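Local coordinates for uncharacterized protein (PDB 5L0L) that is of unknown function but carries a HIT-related domain in a Legionella pneumophila membrane protein, of which this chain is one piece, at residues T87-Y90 with E91-L95; D157-A160 with K161-H165; F203-T206 with L207-T210. All coordinates share one frame; numbering follows the deposited sequence. Where two conformers were deposited one is given.

Contact 1: T87-Y90 with E91-L95; sequences TQVY and EKLGL
Tyr90 and Leu95 meet round a Schellman motif that closes helix 73-92 in this HIT-related domain. The carbonyl oxygen of Tyr90 takes the 3.0 Å bond from the backbone N of Leu95. The chain can turn back here because Gly94 has left helical angles with a positive phi of 87°. Gly94 N also bonds to Glu91 O. The turn carries the Leu95 side chain back to Tyr90. Its CD1 lies 4.0 Å from Tyr90 CD1, at the ring edge and near the ring plane. With CG anti to its own carbonyl carbon (chi1 -72°), Tyr90 presents its CD1 edge to this methyl. Tyr90 OH bonds to the backbone O of Tyr49, and Phe186 of helix 176-194 meets the ring edge-to-face.

One turn back, Val89 CG1 touches Leu93 CD1 at 4.3 Å. Leu93 N bonds to Val89 O and, weakly, to Tyr90 O. Lys92 N donates a 2.9 Å bond to Gln88 O. On the side facing the second subunit, Glu91 packs on Pro70 of that subunit and Gln88 on its Val73. Glu91 bends at chi2, and a water joins its OE2 weakly to Gln88 NE2. Thr87 OG1 is hydrogen-bonded to Ser84 O, three residues earlier in the helix. The Gln88 chain folds back along its own helix to reach the same hydroxyl. Its NE2 donates a 2.9 Å bond to Thr87 OG1, which lies only 11° out of the amide plane.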
loop_
_atom_site.group_PDB
_atom_site.type_symbol
_atom_site.label_atom_id
_atom_site.label_comp_id
_atom_site.label_asym_id
_atom_site.label_seq_id
_atom_site.Cartn_x
_atom_site.Cartn_y
_atom_site.Cartn_z
ATOM N N THR A 87 2.943 -0.255 10.637
ATOM C CA THR A 87 4.062 0.605 10.240
ATOM C C THR A 87 4.956 1.046 11.423
ATOM O O THR A 87 6.170 1.212 11.257
ATOM C CB THR A 87 3.646 1.886 9.493
ATOM O OG1 THR A 87 2.899 2.744 10.372
ATOM C CG2 THR A 87 2.843 1.560 8.204
ATOM N N GLN A 88 4.354 1.188 12.610
ATOM C CA GLN A 88 5.098 1.634 13.781
ATOM C C GLN A 88 6.079 0.591 14.308
ATOM O O GLN A 88 7.097 0.961 14.904
ATOM C CB GLN A 88 4.140 2.135 14.867
ATOM C CG GLN A 88 3.232 3.279 14.355
ATOM C CD GLN A 88 4.011 4.423 13.740
ATOM O OE1 GLN A 88 4.721 5.159 14.447
ATOM N NE2 GLN A 88 3.935 4.558 12.411
ATOM N N VAL A 89 5.804 -0.690 14.074
ATOM C CA VAL A 89 6.754 -1.729 14.433
ATOM C C VAL A 89 8.024 -1.607 13.563
ATOM O O VAL A 89 9.134 -1.643 14.080
ATOM C CB VAL A 89 6.139 -3.124 14.336
ATOM C CG1 VAL A 89 7.203 -4.173 14.521
ATOM C CG2 VAL A 89 5.016 -3.267 15.350
ATOM N N TYR A 90 7.863 -1.421 12.240
ATOM C CA TYR A 90 9.014 -1.215 11.371
ATOM C C TYR A 90 9.806 0.034 11.778
ATOM O O TYR A 90 11.044 0.019 11.839
ATOM C CB TYR A 90 8.586 -1.153 9.891
ATOM C CG TYR A 90 8.180 -2.501 9.389
ATOM C CD1 TYR A 90 9.133 -3.391 8.888
ATOM C CD2 TYR A 90 6.873 -2.929 9.500
ATOM C CE1 TYR A 90 8.775 -4.639 8.444
ATOM C CE2 TYR A 90 6.499 -4.184 9.091
ATOM C CZ TYR A 90 7.441 -5.043 8.560
ATOM O OH TYR A 90 7.056 -6.296 8.148
ATOM N N GLU A 91 9.082 1.109 12.086
ATOM C CA GLU A 91 9.704 2.368 12.528
ATOM C C GLU A 91 10.549 2.142 13.793
ATOM O O GLU A 91 11.695 2.591 13.851
ATOM C CB GLU A 91 8.628 3.447 12.789
ATOM C CG GLU A 91 9.168 4.852 13.021
ATOM C CD GLU A 91 9.534 5.593 11.735
ATOM O OE1 GLU A 91 10.475 6.438 11.829
ATOM O OE2 GLU A 91 8.872 5.387 10.655
ATOM N N LYS A 92 10.007 1.425 14.772
ATOM C CA LYS A 92 10.735 1.132 16.023
ATOM C C LYS A 92 11.937 0.196 15.868
ATOM O O LYS A 92 12.758 0.075 16.774
ATOM C CB LYS A 92 9.802 0.477 17.015
ATOM C CG LYS A 92 8.845 1.415 17.691
ATOM C CD LYS A 92 7.798 0.581 18.375
ATOM C CE LYS A 92 8.330 -0.029 19.654
ATOM N NZ LYS A 92 7.271 -0.806 20.288
ATOM N N LEU A 93 11.968 -0.544 14.774
ATOM C CA LEU A 93 13.139 -1.329 14.367
ATOM C C LEU A 93 14.195 -0.536 13.599
ATOM O O LEU A 93 15.289 -1.047 13.376
ATOM C CB LEU A 93 12.716 -2.555 13.556
ATOM C CG LEU A 93 11.928 -3.611 14.304
ATOM C CD1 LEU A 93 11.278 -4.568 13.329
ATOM C CD2 LEU A 93 12.843 -4.349 15.308
ATOM N N GLY A 94 13.901 0.716 13.245
ATOM C CA GLY A 94 14.821 1.574 12.534
ATOM C C GLY A 94 14.764 1.431 11.033
ATOM O O GLY A 94 15.719 1.832 10.328
ATOM N N LEU A 95 13.650 0.892 10.527
ATOM C CA LEU A 95 13.506 0.612 9.092
ATOM C C LEU A 95 12.620 1.619 8.385
ATOM O O LEU A 95 11.697 2.193 8.993
ATOM C CB LEU A 95 12.904 -0.776 8.920
ATOM C CG LEU A 95 13.773 -1.893 9.534
ATOM C CD1 LEU A 95 13.014 -3.194 9.633
ATOM C CD2 LEU A 95 15.032 -2.050 8.704
HETATM O O HOH W 1 5.699 6.357 10.750
#

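Contact 2: D157-A160 with K161-H165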
loop_
_atom_site.group_PDB
_atom_site.type_symbol
_atom_site.label_atom_id
_atom_site.label_comp_id
_atom_site.label_asym_id
_atom_site.label_seq_id
_atom_site.Cartn_x
_atom_site.Cartn_y
_atom_site.Cartn_z
ATOM N N ASP A 157 11.117 -6.384 -5.193
ATOM C CA ASP A 157 10.189 -7.178 -5.994
ATOM C C ASP A 157 9.516 -8.210 -5.100
ATOM O O ASP A 157 10.194 -9.074 -4.540
ATOM C CB ASP A 157 10.897 -7.861 -7.177
ATOM C CG ASP A 157 9.915 -8.298 -8.253
ATOM O OD1 ASP A 157 8.897 -9.004 -7.973
ATOM O OD2 ASP A 157 10.114 -7.899 -9.421
ATOM N N LEU A 158 8.188 -8.113 -4.956
ATOM C CA LEU A 158 7.436 -9.031 -4.098
ATOM C C LEU A 158 7.241 -10.428 -4.700
ATOM O O LEU A 158 6.813 -11.332 -3.977
ATOM C CB LEU A 158 6.082 -8.436 -3.672
ATOM C CG LEU A 158 6.213 -7.194 -2.788
ATOM C CD1 LEU A 158 4.870 -6.504 -2.655
ATOM C CD2 LEU A 158 6.788 -7.477 -1.392
ATOM N N ILE A 159 7.559 -10.577 -5.990
ATOM C CA ILE A 159 7.631 -11.836 -6.722
ATOM C C ILE A 159 6.231 -12.254 -7.147
ATOM O O ILE A 159 5.435 -12.688 -6.317
ATOM C CB ILE A 159 8.284 -13.032 -5.967
ATOM C CG1 ILE A 159 9.598 -12.684 -5.301
ATOM C CG2 ILE A 159 8.526 -14.196 -6.956
ATOM C CD1 ILE A 159 10.662 -12.095 -6.209
ATOM N N ALA A 160 5.901 -12.081 -8.417
ATOM C CA ALA A 160 4.646 -12.571 -8.970
ATOM C C ALA A 160 4.876 -13.988 -9.507
ATOM O O ALA A 160 5.932 -14.257 -10.065
ATOM C CB ALA A 160 4.196 -11.644 -10.099
ATOM N N LYS A 161 3.920 -14.890 -9.320
ATOM C CA LYS A 161 4.008 -16.249 -9.911
ATOM C C LYS A 161 4.056 -16.219 -11.433
ATOM O O LYS A 161 4.788 -16.980 -12.055
ATOM C CB LYS A 161 2.819 -17.102 -9.474
ATOM C CG LYS A 161 2.960 -17.524 -8.038
ATOM C CD LYS A 161 1.794 -18.353 -7.516
ATOM C CE LYS A 161 1.917 -18.411 -5.999
ATOM N NZ LYS A 161 1.284 -19.611 -5.392
ATOM N N ASN A 162 3.256 -15.334 -12.015
ATOM C CA ASN A 162 3.200 -15.117 -13.460
ATOM C C ASN A 162 4.194 -13.999 -13.849
ATOM O O ASN A 162 4.084 -12.854 -13.404
ATOM C CB ASN A 162 1.757 -14.760 -13.825
ATOM C CG ASN A 162 1.491 -14.727 -15.315
ATOM O OD1 ASN A 162 2.388 -14.932 -16.133
ATOM N ND2 ASN A 162 0.232 -14.446 -15.681
ATOM N N LYS A 163 5.167 -14.340 -14.682
ATOM C CA LYS A 163 6.141 -13.375 -15.179
ATOM C C LYS A 163 6.252 -13.498 -16.698
ATOM O O LYS A 163 6.137 -14.598 -17.225
ATOM C CB LYS A 163 7.509 -13.659 -14.586
ATOM C CG LYS A 163 7.555 -13.772 -13.072
ATOM C CD LYS A 163 8.981 -14.008 -12.609
ATOM C CE LYS A 163 9.123 -14.092 -11.081
ATOM N NZ LYS A 163 8.509 -15.337 -10.548
ATOM N N THR A 164 6.486 -12.389 -17.387
ATOM C CA THR A 164 6.731 -12.436 -18.837
ATOM C C THR A 164 8.215 -12.590 -19.144
ATOM O O THR A 164 8.579 -12.999 -20.243
ATOM C CB THR A 164 6.204 -11.184 -19.572
ATOM O OG1 THR A 164 6.886 -10.013 -19.106
ATOM C CG2 THR A 164 4.721 -11.014 -19.353
ATOM N N HIS A 165 9.072 -12.203 -18.198
ATOM C CA HIS A 165 10.498 -12.374 -18.337
ATOM C C HIS A 165 11.139 -12.571 -16.954
ATOM O O HIS A 165 10.550 -12.180 -15.932
ATOM C CB HIS A 165 11.120 -11.169 -19.032
ATOM C CG HIS A 165 11.013 -9.894 -18.257
ATOM N ND1 HIS A 165 11.974 -9.489 -17.352
ATOM C CD2 HIS A 165 10.050 -8.942 -18.234
ATOM C CE1 HIS A 165 11.612 -8.339 -16.807
ATOM N NE2 HIS A 165 10.449 -7.982 -17.329
#
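Lys163 reaches back to Ala160 with its ammonium group. This is the one hydrogen bond between 157-160 and 161-165. Lys163 NZ donates to the backbone O of Ala160 over 2.8 Å. The C=O...N angle is 161°, so the donor sits nearly on the extension of the carbonyl bond. The lysine chain is extended through CD and CE and bends only at its last torsion (chi4 70°). That bend sets NZ in front of the oxygen. The methylenes follow the same atom, with CG 3.5 Å from Ala160 O. The bond closes a loop through the backbone of 160-163 and the lysine chain, and it gives the positive end a partner close by. On the neighbouring residue, Lys161 N is held by Asn105 OD1.

The segment belongs to the long loop between strand 128-134 and helix 176-194 of the HIT-related domain, and it has no regular helix or strand. It opens with an Asx turn, a second use of hydrogen bonding. Asp157 OD1 accepts from the backbone N of Ile159 at 2.9 Å, using the lone pair that faces away from OD2.

Van der Waals contact is slight. Ile159 CG2 lies 4.2 Å from Lys163 CE, and the two side chains meet at a slant. The same methyl lies beside the ammonium. Ile159 further touches Arg47 and Ile167, while Asn162 and Thr164 pack on Leu154 of the second subunit. A methyl also meets a polar atom: Ala160 CB is 3.5 Å from the backbone O of Asn162.

Charges are more distant. Asp157 OD1 and Lys163 NZ are 6.8 Å apart, too far for a salt bridge.

Contact 3: F203-T206 with L207-T210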
loop_
_atom_site.group_PDB
_atom_site.type_symbol
_atom_site.label_atom_id
_atom_site.label_comp_id
_atom_site.label_asym_id
_atom_site.label_seq_id
_atom_site.Cartn_x
_atom_site.Cartn_y
_atom_site.Cartn_z
ATOM N N PHE A 203 -5.487 5.340 18.192
ATOM C CA PHE A 203 -6.419 4.258 17.930
ATOM C C PHE A 203 -7.511 4.157 19.014
ATOM O O PHE A 203 -8.596 3.613 18.754
ATOM C CB PHE A 203 -5.654 2.950 17.716
ATOM C CG PHE A 203 -4.735 2.990 16.509
ATOM C CD1 PHE A 203 -5.267 2.956 15.218
ATOM C CD2 PHE A 203 -3.354 3.126 16.664
ATOM C CE1 PHE A 203 -4.424 3.010 14.107
ATOM C CE2 PHE A 203 -2.520 3.190 15.558
ATOM C CZ PHE A 203 -3.058 3.134 14.288
ATOM N N GLY A 204 -7.252 4.722 20.195
ATOM C CA GLY A 204 -8.194 4.622 21.309
ATOM C C GLY A 204 -8.509 3.162 21.518
ATOM O O GLY A 204 -7.620 2.372 21.737
ATOM N N ASP A 205 -9.768 2.827 21.309
ATOM C CA ASP A 205 -10.326 1.524 21.589
ATOM C C ASP A 205 -10.639 0.784 20.288
ATOM O O ASP A 205 -11.126 -0.364 20.351
ATOM C CB ASP A 205 -11.669 1.757 22.331
ATOM C CG ASP A 205 -11.832 0.911 23.581
ATOM O OD1 ASP A 205 -11.422 -0.277 23.595
ATOM O OD2 ASP A 205 -12.414 1.455 24.551
ATOM N N THR A 206 -10.403 1.438 19.132
ATOM C CA THR A 206 -10.888 0.957 17.835
ATOM C C THR A 206 -10.124 -0.267 17.336
ATOM O O THR A 206 -10.664 -1.040 16.562
ATOM C CB THR A 206 -10.871 2.046 16.745
ATOM O OG1 THR A 206 -9.531 2.497 16.485
ATOM C CG2 THR A 206 -11.748 3.240 17.160
ATOM N N LEU A 207 -8.880 -0.441 17.788
ATOM C CA LEU A 207 -8.102 -1.652 17.485
ATOM C C LEU A 207 -7.837 -2.450 18.751
ATOM O O LEU A 207 -7.314 -1.894 19.705
ATOM C CB LEU A 207 -6.754 -1.282 16.871
ATOM C CG LEU A 207 -6.763 -0.509 15.558
ATOM C CD1 LEU A 207 -5.381 -0.416 14.947
ATOM C CD2 LEU A 207 -7.689 -1.214 14.597
ATOM N N LYS A 208 -8.190 -3.729 18.741
ATOM C CA LYS A 208 -7.829 -4.664 19.809
ATOM C C LYS A 208 -6.870 -5.709 19.246
ATOM O O LYS A 208 -7.187 -6.407 18.278
ATOM C CB LYS A 208 -9.069 -5.324 20.392
ATOM C CG LYS A 208 -9.834 -4.331 21.273
ATOM C CD LYS A 208 -11.251 -4.773 21.635
ATOM C CE LYS A 208 -11.942 -3.690 22.462
ATOM N NZ LYS A 208 -13.434 -3.753 22.382
ATOM N N VAL A 209 -5.715 -5.805 19.881
ATOM C CA VAL A 209 -4.629 -6.651 19.435
ATOM C C VAL A 209 -4.500 -7.837 20.394
ATOM O O VAL A 209 -4.425 -7.629 21.605
ATOM C CB VAL A 209 -3.316 -5.848 19.475
ATOM C CG1 VAL A 209 -2.140 -6.721 19.076
ATOM C CG2 VAL A 209 -3.414 -4.605 18.611
ATOM N N THR A 210 -4.489 -9.056 19.853
ATOM C CA THR A 210 -4.169 -10.259 20.605
ATOM C C THR A 210 -2.931 -10.945 19.976
ATOM O O THR A 210 -3.011 -11.505 18.869
ATOM C CB THR A 210 -5.355 -11.248 20.604
ATOM O OG1 THR A 210 -6.511 -10.587 21.117
ATOM C CG2 THR A 210 -5.067 -12.467 21.488
#
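Leu207 sets a methyl over one face of the Phe203 ring. Its CD1 is 3.8 Å from the ring centroid and 29° off the ring normal, a CH-pi contact. The nearest ring atom is Phe203 CD1, 3.4 Å from Leu207 CD1. Leu207 CG is anti to its carbonyl carbon, and an extended chi2 then sends CD1 toward the ring. The other methyl, CD2, turns back along the chain and lies 3.6 Å from Thr206 O.

The second pair is at the surface. Lys208 extends beyond CG and brings CE to 3.6 Å from Asp205 OD1. Lys208 NZ stays 4.2 Å from Asp205 OD1, beyond a salt bridge, but the opposite charges probably still attract. NZ also has a weak bond to Asn33 OD1.

The turn formed by 203-206 brings these side chains together. Phe203 O is gripped twice by Thr206. Thr206 N donates to Phe203 O at 2.9 Å. Thr206 OG1 donates to Phe203 O at 2.7 Å, in the carbonyl plane and on a lone pair. Thr206 OG1 can do this because it stands between its own N and carbonyl carbon (chi1 63°).

Further out, Phe199 meets the Phe203 ring with the planes inclined, and Arg77 of the second subunit packs on Phe203 and Thr206. Backbone bonds join Thr206 to Arg32 and Lys208 to Thr30, which pair 207-211 with strand 25-31. Within this chain 207-211 is an outermost strand of the six-stranded antiparallel sheet. The bend itself is a type II' beta turn from Phe203 to Thr206, with Gly204 at positive phi, leading from helix 197-203 into that strand.

The contacts follow one another along the chain, and none touches another. Contact 1 ends helix 73-92, contact 2 lies in the loop between strand 128-134 and helix 176-194, and contact 3 leads into strand 207-211. Contacts 1 and 2 lie within the HIT-related range. Contacts 1 and 3 have centres about 19 Å apart and nearest atoms about 6 Å apart. Helices 73-92 and 176-194 link them, since both helices touch side chains of each contact or belong to it. Contact 2 is about 27 Å from contact 1 and about 36 Å from contact 3, centre to centre, and lies across the chain's centre from contact 3. All three touch the second subunit of the two-chain assembly.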